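Local coordinates for threonine--tRNA ligase catalytic subunit (Aeropyrum pernix, PDB 3A32), which probably catalyses the ATP-dependent attachment of threonine to tRNA(Thr), as a zinc-binding class II synthetase that lacks an editing domain of its own, at residues F341-V346 / V401-K406; V346-E351 / S379-L384; G371-V376 / I463-S468; R409-D414 / I430-A435. One frame throughout, in Å; residues are numbered along the deposited sequence.

Contact 1 of 4, residues F341-V346 / V401-K406. With SO4 (sulfate ion), chain D.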
loop_
_atom_site.group_PDB
_atom_site.type_symbol
_atom_site.label_atom_id
_atom_site.label_comp_id
_atom_site.label_asym_id
_atom_site.label_seq_id
_atom_site.Cartn_x
_atom_site.Cartn_y
_atom_site.Cartn_z
ATOM N N PHE A 341 13.205 5.583 17.080
ATOM C CA PHE A 341 14.310 5.972 17.972
ATOM C C PHE A 341 13.989 7.344 18.466
ATOM O O PHE A 341 13.831 8.249 17.639
ATOM C CB PHE A 341 15.660 6.041 17.228
ATOM C CG PHE A 341 16.243 4.695 16.914
ATOM C CD1 PHE A 341 16.957 3.986 17.891
ATOM C CD2 PHE A 341 16.038 4.107 15.665
ATOM C CE1 PHE A 341 17.482 2.721 17.614
ATOM C CE2 PHE A 341 16.555 2.836 15.372
ATOM C CZ PHE A 341 17.307 2.147 16.330
ATOM N N ALA A 342 13.903 7.526 19.794
ATOM C CA ALA A 342 13.888 8.883 20.338
ATOM C C ALA A 342 15.320 9.165 20.816
ATOM O O ALA A 342 15.873 8.373 21.606
ATOM C CB ALA A 342 12.897 9.030 21.476
ATOM N N VAL A 343 15.918 10.234 20.313
ATOM C CA VAL A 343 17.287 10.621 20.644
ATOM C C VAL A 343 17.199 11.839 21.563
ATOM O O VAL A 343 16.709 12.906 21.155
ATOM C CB VAL A 343 18.129 10.955 19.356
ATOM C CG1 VAL A 343 19.533 11.401 19.716
ATOM C CG2 VAL A 343 18.202 9.726 18.362
ATOM N N ILE A 344 17.620 11.654 22.811
ATOM C CA ILE A 344 17.401 12.610 23.908
ATOM C C ILE A 344 18.743 13.196 24.384
ATOM O O ILE A 344 19.584 12.488 24.945
ATOM C CB ILE A 344 16.598 11.963 25.067
ATOM C CG1 ILE A 344 15.244 11.465 24.535
ATOM C CG2 ILE A 344 16.307 12.996 26.188
ATOM C CD1 ILE A 344 14.734 10.220 25.132
ATOM N N ALA A 345 18.932 14.490 24.119
ATOM C CA ALA A 345 20.195 15.149 24.381
ATOM C C ALA A 345 20.106 15.732 25.802
ATOM O O ALA A 345 19.321 16.645 26.044
ATOM C CB ALA A 345 20.439 16.256 23.328
ATOM N N VAL A 346 20.872 15.196 26.754
ATOM C CA VAL A 346 20.749 15.697 28.134
ATOM C C VAL A 346 21.786 16.811 28.387
ATOM O O VAL A 346 22.947 16.550 28.747
ATOM C CB VAL A 346 20.855 14.600 29.146
ATOM C CG1 VAL A 346 20.475 15.140 30.546
ATOM C CG2 VAL A 346 19.982 13.346 28.719
ATOM N N VAL A 401 17.275 6.773 23.172
ATOM C CA VAL A 401 18.759 6.867 23.173
ATOM C C VAL A 401 19.122 8.123 23.951
ATOM O O VAL A 401 18.758 9.221 23.557
ATOM C CB VAL A 401 19.374 6.880 21.725
ATOM C CG1 VAL A 401 20.916 6.983 21.756
ATOM C CG2 VAL A 401 18.921 5.616 20.926
ATOM N N PHE A 402 19.739 7.945 25.102
ATOM C CA PHE A 402 20.065 9.072 25.976
ATOM C C PHE A 402 21.485 9.492 25.746
ATOM O O PHE A 402 22.408 8.672 25.862
ATOM C CB PHE A 402 19.857 8.731 27.459
ATOM C CG PHE A 402 18.388 8.606 27.845
ATOM C CD1 PHE A 402 17.621 9.739 28.105
ATOM C CD2 PHE A 402 17.782 7.349 27.921
ATOM C CE1 PHE A 402 16.274 9.630 28.449
ATOM C CE2 PHE A 402 16.434 7.229 28.259
ATOM C CZ PHE A 402 15.670 8.362 28.539
ATOM N N ILE A 403 21.662 10.748 25.355
ATOM C CA ILE A 403 23.002 11.249 25.152
ATOM C C ILE A 403 23.306 12.409 26.074
ATOM O O ILE A 403 22.868 13.508 25.832
ATOM C CB ILE A 403 23.311 11.639 23.727
ATOM C CG1 ILE A 403 22.991 10.461 22.784
ATOM C CG2 ILE A 403 24.859 12.054 23.650
ATOM C CD1 ILE A 403 22.751 10.836 21.414
ATOM N N GLY A 404 24.021 12.109 27.163
ATOM C CA GLY A 404 24.521 13.132 28.080
ATOM C C GLY A 404 26.056 13.168 28.141
ATOM O O GLY A 404 26.748 12.511 27.359
ATOM N N ALA A 405 26.564 13.969 29.063
ATOM C CA ALA A 405 28.002 14.155 29.308
ATOM C C ALA A 405 28.714 12.821 29.530
ATOM O O ALA A 405 29.794 12.605 29.031
ATOM C CB ALA A 405 28.176 15.055 30.550
ATOM N N LYS A 406 28.115 11.950 30.332
ATOM C CA LYS A 406 28.642 10.634 30.668
ATOM C C LYS A 406 28.787 9.765 29.414
ATOM O O LYS A 406 29.781 9.078 29.236
ATOM C CB LYS A 406 27.677 9.959 31.665
ATOM C CG LYS A 406 28.242 8.673 32.279
ATOM C CD LYS A 406 27.349 8.063 33.424
ATOM C CE LYS A 406 26.807 9.127 34.437
ATOM N NZ LYS A 406 26.894 8.730 35.939
HETATM S S SO4 D . 24.906 5.343 34.929
HETATM O O1 SO4 D . 25.296 6.413 35.841
HETATM O O2 SO4 D . 25.837 4.224 35.140
HETATM O O3 SO4 D . 23.525 4.968 35.217
HETATM O O4 SO4 D . 24.889 5.860 33.560
HETATM O O HOH W 1 24.368 15.215 30.642
#
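Ile344 CG1 and Phe402 CG both stand beside the backbone N, anti to the carbonyl carbon (chi1 -59° and -71°), and the two side chains lie side by side, pointing the same way from one face of the sheet. Ile344 CD1 meets the ring obliquely at Phe402 CE1, 3.7 Å away, while Ile344 CB and CG2 follow the CD1 side of the ring. Leu384 and Val388 of helix 384-393 close over Phe402; an alanine here would probably leave Ile344 CD1 without its aromatic neighbour and open a gap beneath that helix. On the other face Val343 CG1 touches Ile403 CD1 at 3.7 Å, under helix 353-369. The strands are parallel neighbours in the mixed sheet of the anticodon-binding domain. Val401 is gripped twice, its N giving to Ala342 O (2.6 Å) and its O taking Ile344 N (2.8 Å), both nearly along the C=O axis. Ile403 N continues the ladder to Ile344 O (2.7 Å). Val346 N approaches Ile403 O (2.8 Å) from above the carbonyl plane. A water donates to Val346 O and accepts from Ala405 N. Lys406 NZ is hydrogen-bonded at 2.8 Å to O1 of a sulfate, probably from the crystallisation liquor.

Contact 2 of 4, residues V346-E351 / S379-L384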
loop_
_atom_site.group_PDB
_atom_site.type_symbol
_atom_site.label_atom_id
_atom_site.label_comp_id
_atom_site.label_asym_id
_atom_site.label_seq_id
_atom_site.Cartn_x
_atom_site.Cartn_y
_atom_site.Cartn_z
ATOM N N VAL A 346 20.872 15.196 26.754
ATOM C CA VAL A 346 20.749 15.697 28.134
ATOM C C VAL A 346 21.786 16.811 28.387
ATOM O O VAL A 346 22.947 16.550 28.747
ATOM C CB VAL A 346 20.855 14.600 29.146
ATOM C CG1 VAL A 346 20.475 15.140 30.546
ATOM C CG2 VAL A 346 19.982 13.346 28.719
ATOM N N LYS A 347 21.375 18.046 28.134
ATOM C CA LYS A 347 22.309 19.175 28.194
ATOM C C LYS A 347 22.632 19.553 29.640
ATOM O O LYS A 347 21.845 19.292 30.555
ATOM C CB LYS A 347 21.781 20.359 27.395
ATOM C CG LYS A 347 22.280 20.313 25.971
ATOM C CD LYS A 347 21.263 20.824 24.983
ATOM C CE LYS A 347 21.651 20.381 23.534
ATOM N NZ LYS A 347 22.312 21.452 22.659
ATOM N N THR A 348 23.810 20.143 29.825
ATOM C CA THR A 348 24.378 20.382 31.149
ATOM C C THR A 348 24.539 21.871 31.441
ATOM O O THR A 348 24.585 22.262 32.594
ATOM C CB THR A 348 25.767 19.662 31.330
ATOM O OG1 THR A 348 26.733 20.208 30.429
ATOM C CG2 THR A 348 25.642 18.162 31.054
ATOM N N GLY A 349 24.605 22.695 30.398
ATOM C CA GLY A 349 24.947 24.102 30.550
ATOM C C GLY A 349 26.421 24.402 30.285
ATOM O O GLY A 349 26.802 25.569 30.006
ATOM N N GLY A 350 27.259 23.358 30.351
ATOM C CA GLY A 350 28.688 23.508 30.157
ATOM C C GLY A 350 29.095 23.205 28.746
ATOM O O GLY A 350 28.270 22.892 27.918
ATOM N N GLU A 351 30.393 23.267 28.486
ATOM C CA GLU A 351 30.970 23.140 27.151
ATOM C C GLU A 351 30.859 21.764 26.508
ATOM O O GLU A 351 31.058 21.603 25.289
ATOM C CB GLU A 351 32.432 23.462 27.257
ATOM C CG GLU A 351 32.659 24.788 27.912
ATOM C CD GLU A 351 33.193 25.791 26.936
ATOM O OE1 GLU A 351 34.445 25.998 27.014
ATOM O OE2 GLU A 351 32.378 26.318 26.099
ATOM N N SER A 379 16.921 18.107 26.014
ATOM C CA SER A 379 16.530 18.018 27.431
ATOM C C SER A 379 17.667 18.585 28.274
ATOM O O SER A 379 18.536 19.268 27.741
ATOM C CB SER A 379 16.212 16.567 27.809
ATOM O OG SER A 379 15.571 16.501 29.087
ATOM N N SER A 380 17.689 18.289 29.567
ATOM C CA SER A 380 18.657 18.866 30.486
ATOM C C SER A 380 18.739 17.952 31.691
ATOM O O SER A 380 17.863 17.092 31.852
ATOM C CB SER A 380 18.264 20.327 30.858
ATOM O OG SER A 380 17.232 20.363 31.831
ATOM N N LYS A 381 19.800 18.086 32.506
ATOM C CA LYS A 381 19.953 17.294 33.727
ATOM C C LYS A 381 18.759 17.471 34.674
ATOM O O LYS A 381 18.220 16.506 35.204
ATOM C CB LYS A 381 21.224 17.682 34.493
ATOM C CG LYS A 381 22.563 17.385 33.804
ATOM C CD LYS A 381 23.764 17.511 34.788
ATOM C CE LYS A 381 24.111 16.143 35.423
ATOM N NZ LYS A 381 25.218 16.228 36.465
ATOM N N THR A 382 18.336 18.706 34.893
ATOM C CA THR A 382 17.168 18.942 35.780
ATOM C C THR A 382 15.804 18.666 35.117
ATOM O O THR A 382 14.894 18.188 35.794
ATOM C CB THR A 382 17.202 20.319 36.385
ATOM O OG1 THR A 382 17.062 21.286 35.352
ATOM C CG2 THR A 382 18.550 20.533 37.077
ATOM N N GLY A 383 15.676 18.945 33.816
ATOM C CA GLY A 383 14.460 18.659 33.051
ATOM C C GLY A 383 14.211 17.170 32.738
ATOM O O GLY A 383 13.060 16.774 32.518
ATOM N N LEU A 384 15.262 16.337 32.768
ATOM C CA LEU A 384 15.189 14.961 32.230
ATOM C C LEU A 384 14.000 14.162 32.721
ATOM O O LEU A 384 13.261 13.597 31.942
ATOM C CB LEU A 384 16.490 14.158 32.461
ATOM C CG LEU A 384 16.550 12.839 31.671
ATOM C CD1 LEU A 384 16.525 13.027 30.142
ATOM C CD2 LEU A 384 17.705 11.980 32.135
#
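Lys347 spans the parallel strand ends, its N giving to Ser379 O (3.1 Å) from well above that carbonyl plane and its O taking Lys381 N (3.1 Å) nearly in line with the C=O. The pair closes the beta-alpha-beta unit of strand 341-347, helix 353-369 and strand 373-380 in the anticodon-binding domain. Ser380 CA also turns its hydrogen to Lys347 O (3.2 Å), which thus meets two groups of segment 379-384 as the strand ends. Val346 sends its two methyls to different partners. CG1, anti to the backbone N (chi1 -170°), rests 3.5 Å from Ser380 C, against the peptide and not a side chain; CG2 meets Leu384 CD1 at 3.8 Å, the two side chains crossing at about a right angle. On the face opposite Val346, Lys347 CB lies 3.4 Å from Ser379 O before the chain leads away to a salt bridge of NZ with Glu357. Thr348 OG1 bonds to Asp353 and accepts from Gly350 N, an ST turn that starts the loop toward helix 353-369. In the other turn Ser380 OG, set between the backbone N and the carbonyl carbon (chi1 79°), accepts Gly383 N at 2.9 Å.

Contact 3 of 4, residues G371-V376 / I463-S468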
loop_
_atom_site.group_PDB
_atom_site.type_symbol
_atom_site.label_atom_id
_atom_site.label_comp_id
_atom_site.label_asym_id
_atom_site.label_seq_id
_atom_site.Cartn_x
_atom_site.Cartn_y
_atom_site.Cartn_z
ATOM N N GLY A 371 16.679 4.967 7.110
ATOM C CA GLY A 371 15.266 4.777 6.830
ATOM C C GLY A 371 14.386 4.654 8.074
ATOM O O GLY A 371 13.240 4.206 7.973
ATOM N N PHE A 372 14.911 5.056 9.239
ATOM C CA PHE A 372 14.202 4.918 10.515
ATOM C C PHE A 372 13.350 6.121 10.819
ATOM O O PHE A 372 13.591 7.236 10.276
ATOM C CB PHE A 372 15.183 4.712 11.683
ATOM C CG PHE A 372 15.935 3.400 11.626
ATOM C CD1 PHE A 372 15.246 2.186 11.764
ATOM C CD2 PHE A 372 17.313 3.384 11.471
ATOM C CE1 PHE A 372 15.911 0.970 11.744
ATOM C CE2 PHE A 372 18.007 2.169 11.430
ATOM C CZ PHE A 372 17.278 0.958 11.545
ATOM N N ARG A 373 12.383 5.926 11.724
ATOM C CA ARG A 373 11.573 7.055 12.236
ATOM C C ARG A 373 12.176 7.596 13.554
ATOM O O ARG A 373 12.232 6.877 14.575
ATOM C CB ARG A 373 10.106 6.659 12.357
ATOM C CG ARG A 373 9.415 6.450 10.946
ATOM C CD ARG A 373 7.950 6.123 11.033
ATOM N NE ARG A 373 7.666 4.901 11.773
ATOM C CZ ARG A 373 7.703 3.666 11.261
ATOM N NH1 ARG A 373 8.010 3.488 9.974
ATOM N NH2 ARG A 373 7.402 2.608 12.026
ATOM N N VAL A 374 12.612 8.862 13.512
ATOM C CA VAL A 374 13.469 9.454 14.540
ATOM C C VAL A 374 12.799 10.735 15.128
ATOM O O VAL A 374 12.182 11.525 14.390
ATOM C CB VAL A 374 14.923 9.763 13.979
ATOM C CG1 VAL A 374 15.899 10.229 15.119
ATOM C CG2 VAL A 374 15.509 8.536 13.297
ATOM N N ALA A 375 12.877 10.903 16.448
ATOM C CA ALA A 375 12.534 12.167 17.079
ATOM C C ALA A 375 13.681 12.574 18.024
ATOM O O ALA A 375 14.127 11.762 18.843
ATOM C CB ALA A 375 11.212 12.031 17.834
ATOM N N VAL A 376 14.192 13.800 17.881
ATOM C CA VAL A 376 15.224 14.334 18.790
ATOM C C VAL A 376 14.528 15.187 19.816
ATOM O O VAL A 376 13.636 15.954 19.468
ATOM C CB VAL A 376 16.222 15.209 18.060
ATOM C CG1 VAL A 376 17.238 15.839 19.071
ATOM C CG2 VAL A 376 16.951 14.403 17.040
ATOM N N ILE A 463 10.267 3.235 6.614
ATOM C CA ILE A 463 9.585 4.388 6.121
ATOM C C ILE A 463 9.967 5.525 7.095
ATOM O O ILE A 463 9.359 5.607 8.189
ATOM C CB ILE A 463 8.087 4.170 6.105
ATOM C CG1 ILE A 463 7.785 2.846 5.349
ATOM C CG2 ILE A 463 7.416 5.472 5.495
ATOM C CD1 ILE A 463 6.358 2.411 5.422
ATOM N N PRO A 464 11.026 6.318 6.728
ATOM C CA PRO A 464 11.639 7.337 7.613
ATOM C C PRO A 464 10.746 8.506 7.828
ATOM O O PRO A 464 9.903 8.850 6.976
ATOM C CB PRO A 464 12.903 7.800 6.871
ATOM C CG PRO A 464 12.761 7.332 5.431
ATOM C CD PRO A 464 11.729 6.183 5.432
ATOM N N ALA A 465 10.930 9.124 8.975
ATOM C CA ALA A 465 10.271 10.378 9.275
ATOM C C ALA A 465 11.024 11.033 10.413
ATOM O O ALA A 465 11.542 10.344 11.296
ATOM C CB ALA A 465 8.768 10.162 9.655
ATOM N N ASP A 466 11.099 12.351 10.358
ATOM C CA ASP A 466 11.542 13.152 11.476
ATOM C C ASP A 466 10.318 13.616 12.266
ATOM O O ASP A 466 9.558 14.489 11.822
ATOM C CB ASP A 466 12.399 14.338 11.002
ATOM C CG ASP A 466 13.052 15.093 12.159
ATOM O OD1 ASP A 466 12.688 14.925 13.339
ATOM O OD2 ASP A 466 13.910 15.927 11.897
ATOM N N PHE A 467 10.109 13.001 13.440
ATOM C CA PHE A 467 8.979 13.369 14.287
ATOM C C PHE A 467 9.378 14.178 15.539
ATOM O O PHE A 467 8.625 14.200 16.547
ATOM C CB PHE A 467 8.216 12.108 14.692
ATOM C CG PHE A 467 7.374 11.505 13.595
ATOM C CD1 PHE A 467 6.785 12.305 12.601
ATOM C CD2 PHE A 467 7.110 10.124 13.600
ATOM C CE1 PHE A 467 5.954 11.726 11.591
ATOM C CE2 PHE A 467 6.261 9.541 12.634
ATOM C CZ PHE A 467 5.692 10.359 11.614
ATOM N N SER A 468 10.521 14.874 15.458
ATOM C CA SER A 468 11.011 15.690 16.552
ATOM C C SER A 468 9.929 16.605 17.104
ATOM O O SER A 468 9.859 16.752 18.308
ATOM C CB SER A 468 12.219 16.539 16.156
ATOM O OG SER A 468 13.239 15.731 15.632
HETATM O O HOH W 2 11.291 3.012 9.389
#
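Val374 supplies the regular backbone bonds: its N gives to Ala465 O (2.9 Å) and its O takes Phe467 N (2.7 Å), adding the short strand 465-466 in parallel to the edge of the anticodon-domain sheet. Where the helix before Gly371 ends in a Schellman motif, a water takes over, donating to Gly371 O and accepting from Ile463 N. Side-chain hydrogen bonds lie at both ends. At the Val376 end, Ser468 OG receives Val376 N over 3.1 Å, almost straight at 175°, and points its own hydrogen to Asp466 OD1, though that bond's modelled length is doubtful. Asp466 OD1 also accepts Ser468 N at 3.0 Å, an Asx turn. At the other, Arg373 NH1 gives a hydrogen bond to Ile463 O, which lies in the guanidinium plane at its edge, though that oxygen's place is uncertain; NH2 has firmer partners in the carbonyls of Thr335 and Ala337. A leucine in place of Arg373 would remove the guanidinium, and these two carbonyls would probably be left without a charged mate. Apolar contacts gather round Phe467: Arg373 CD comes to CE2 obliquely at 4.1 Å and Ala375 CB reaches Phe467 CB at 4.3 Å, while within its own segment Ala465 CB sits over one face toward the rim. Tyr69 of the second subunit packs on Phe467. Backbone bonds thus set the register; the Ser468 hydroxyl and Arg373 charge hold its ends.

Contact 4 of 4, residues R409-D414 / I430-A435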
loop_
_atom_site.group_PDB
_atom_site.type_symbol
_atom_site.label_atom_id
_atom_site.label_comp_id
_atom_site.label_asym_id
_atom_site.label_seq_id
_atom_site.Cartn_x
_atom_site.Cartn_y
_atom_site.Cartn_z
ATOM N N ARG A 409 31.676 11.122 27.359
ATOM C CA ARG A 409 33.005 10.917 27.939
ATOM C C ARG A 409 33.393 9.452 28.011
ATOM O O ARG A 409 34.576 9.093 27.855
ATOM C CB ARG A 409 33.053 11.524 29.327
ATOM C CG ARG A 409 33.086 13.022 29.346
ATOM C CD ARG A 409 32.521 13.535 30.675
ATOM N NE ARG A 409 32.634 14.993 30.672
ATOM C CZ ARG A 409 32.153 15.804 31.621
ATOM N NH1 ARG A 409 31.530 15.309 32.688
ATOM N NH2 ARG A 409 32.320 17.118 31.496
ATOM N N GLU A 410 32.401 8.590 28.241
ATOM C CA GLU A 410 32.680 7.147 28.376
ATOM C C GLU A 410 32.549 6.409 27.080
ATOM O O GLU A 410 32.942 5.232 26.998
ATOM C CB GLU A 410 31.751 6.516 29.395
ATOM C CG GLU A 410 32.001 7.110 30.736
ATOM C CD GLU A 410 31.075 6.610 31.795
ATOM O OE1 GLU A 410 30.239 5.709 31.502
ATOM O OE2 GLU A 410 31.195 7.150 32.922
ATOM N N LYS A 411 31.944 7.059 26.081
ATOM C CA LYS A 411 31.798 6.447 24.736
ATOM C C LYS A 411 30.918 5.223 24.777
ATOM O O LYS A 411 31.194 4.216 24.126
ATOM C CB LYS A 411 33.159 6.136 24.079
ATOM C CG LYS A 411 33.991 7.401 23.768
ATOM C CD LYS A 411 33.744 8.042 22.388
ATOM C CE LYS A 411 34.359 9.458 22.326
ATOM N NZ LYS A 411 35.889 9.538 22.620
ATOM N N VAL A 412 29.845 5.323 25.544
ATOM C CA VAL A 412 28.874 4.245 25.686
ATOM C C VAL A 412 27.504 4.910 25.698
ATOM O O VAL A 412 27.256 5.823 26.532
ATOM C CB VAL A 412 29.094 3.435 27.008
ATOM C CG1 VAL A 412 27.985 2.364 27.199
ATOM C CG2 VAL A 412 30.479 2.781 26.979
ATOM N N LEU A 413 26.626 4.517 24.762
ATOM C CA LEU A 413 25.278 5.100 24.740
ATOM C C LEU A 413 24.401 4.402 25.765
ATOM O O LEU A 413 24.611 3.244 26.031
ATOM C CB LEU A 413 24.652 4.959 23.361
ATOM C CG LEU A 413 25.378 5.666 22.206
ATOM C CD1 LEU A 413 24.803 5.174 20.894
ATOM C CD2 LEU A 413 25.311 7.219 22.324
ATOM N N ASP A 414 23.444 5.109 26.328
ATOM C CA ASP A 414 22.428 4.537 27.218
ATOM C C ASP A 414 21.141 4.360 26.389
ATOM O O ASP A 414 20.450 5.345 26.054
ATOM C CB ASP A 414 22.206 5.462 28.415
ATOM C CG ASP A 414 21.037 5.067 29.278
ATOM O OD1 ASP A 414 20.290 4.143 28.959
ATOM O OD2 ASP A 414 20.847 5.712 30.332
ATOM N N ILE A 430 25.598 0.565 24.729
ATOM C CA ILE A 430 26.073 0.482 23.358
ATOM C C ILE A 430 27.362 1.303 23.173
ATOM O O ILE A 430 27.317 2.542 23.113
ATOM C CB ILE A 430 24.978 0.939 22.306
ATOM C CG1 ILE A 430 23.696 0.092 22.374
ATOM C CG2 ILE A 430 25.535 0.821 20.925
ATOM C CD1 ILE A 430 23.876 -1.378 22.258
ATOM N N ALA A 431 28.502 0.617 23.078
ATOM C CA ALA A 431 29.796 1.302 22.920
ATOM C C ALA A 431 29.877 1.868 21.504
ATOM O O ALA A 431 29.277 1.330 20.567
ATOM C CB ALA A 431 31.000 0.352 23.220
ATOM N N TYR A 432 30.594 2.970 21.347
ATOM C CA TYR A 432 30.827 3.525 20.015
ATOM C C TYR A 432 32.192 4.198 20.006
ATOM O O TYR A 432 32.722 4.538 21.078
ATOM C CB TYR A 432 29.708 4.535 19.632
ATOM C CG TYR A 432 29.743 5.820 20.446
ATOM C CD1 TYR A 432 30.337 6.977 19.952
ATOM C CD2 TYR A 432 29.212 5.858 21.737
ATOM C CE1 TYR A 432 30.373 8.162 20.727
ATOM C CE2 TYR A 432 29.244 6.983 22.497
ATOM C CZ TYR A 432 29.822 8.129 22.002
ATOM O OH TYR A 432 29.836 9.223 22.811
ATOM N N GLY A 433 32.735 4.417 18.806
ATOM C CA GLY A 433 33.988 5.147 18.597
ATOM C C GLY A 433 33.671 6.553 18.124
ATOM O O GLY A 433 34.227 7.506 18.619
ATOM N N ASP A 434 32.744 6.696 17.180
ATOM C CA ASP A 434 32.255 8.011 16.785
ATOM C C ASP A 434 30.797 7.907 16.314
ATOM O O ASP A 434 30.194 6.827 16.402
ATOM C CB ASP A 434 33.142 8.609 15.694
ATOM C CG ASP A 434 33.162 7.765 14.417
ATOM O OD1 ASP A 434 32.323 6.850 14.193
ATOM O OD2 ASP A 434 34.030 8.050 13.594
ATOM N N ALA A 435 30.253 9.010 15.784
ATOM C CA ALA A 435 28.837 9.075 15.383
ATOM C C ALA A 435 28.423 7.952 14.442
ATOM O O ALA A 435 27.424 7.303 14.661
ATOM C CB ALA A 435 28.507 10.454 14.762
#
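Tyr432, Leu413 and the backbone of Lys411 make the tight part of the contact. Tyr432 CG lies between the backbone N and the carbonyl carbon (chi1 69°); the ring runs against the Lys411 backbone, CE2 3.3 Å from Lys411 C. The Leu413 and Tyr432 side chains cross at about a right angle, with Leu413 CG 3.9 Å from Tyr432 CD2, an oblique approach. The hydroxyl of Tyr432 is hydrogen-bonded to Glu407 O, which holds the far end of the ring to helix 405-410. Backbone bonds run alongside: Leu413 and Ile430 form an antiparallel hydrogen-bonded pair, Leu413 N to Ile430 O at 2.7 Å and Ile430 N to Leu413 O at 3.1 Å. Tyr432 N gives to Lys411 O (3.1 Å) from above the carbonyl plane. The solvent side is looser. There Lys411 (positive phi, 64°) lays CB over one ring face toward the rim, and its bent side chain passes CD 3.8 Å from Tyr432 CE1 and as far from Gly433 O. Val412 and Ala431, a non-hydrogen-bonded pair, share the more exposed face with little side-chain contact between them. This is the open end of the hairpin of strands 412-419 and 424-431; Leu413 faces Ala438 and Leu442 of helix 435-457 and Ile363 of helix 353-369, Tyr432 reaches Leu359 and Ala438, and Asp434 caps the start of helix 435-457 at Asp437 N.

Overall arrangement
From the N-terminal side, strand 341-347 opens contacts 1 and 2. Contact 2 closes first, when the chain returns through helix 353-369 and strand 373-380; it is nested inside the loop that contact 1 closes at strand 399-403, and the two share Val346. Contact 3 opens at the start of strand 373-380, before contact 2 has closed, closes only near the C terminus and so crosses contacts 1 and 2. Contact 4, a hairpin loop opened after contact 1 has closed, lies nested inside contact 3. All four belong to one mixed sheet: contact 4 at one edge, contacts 1 and 2 through the middle, contact 3 at the other edge, with Phe402 N bonded to Asp414 O between contacts 1 and 4.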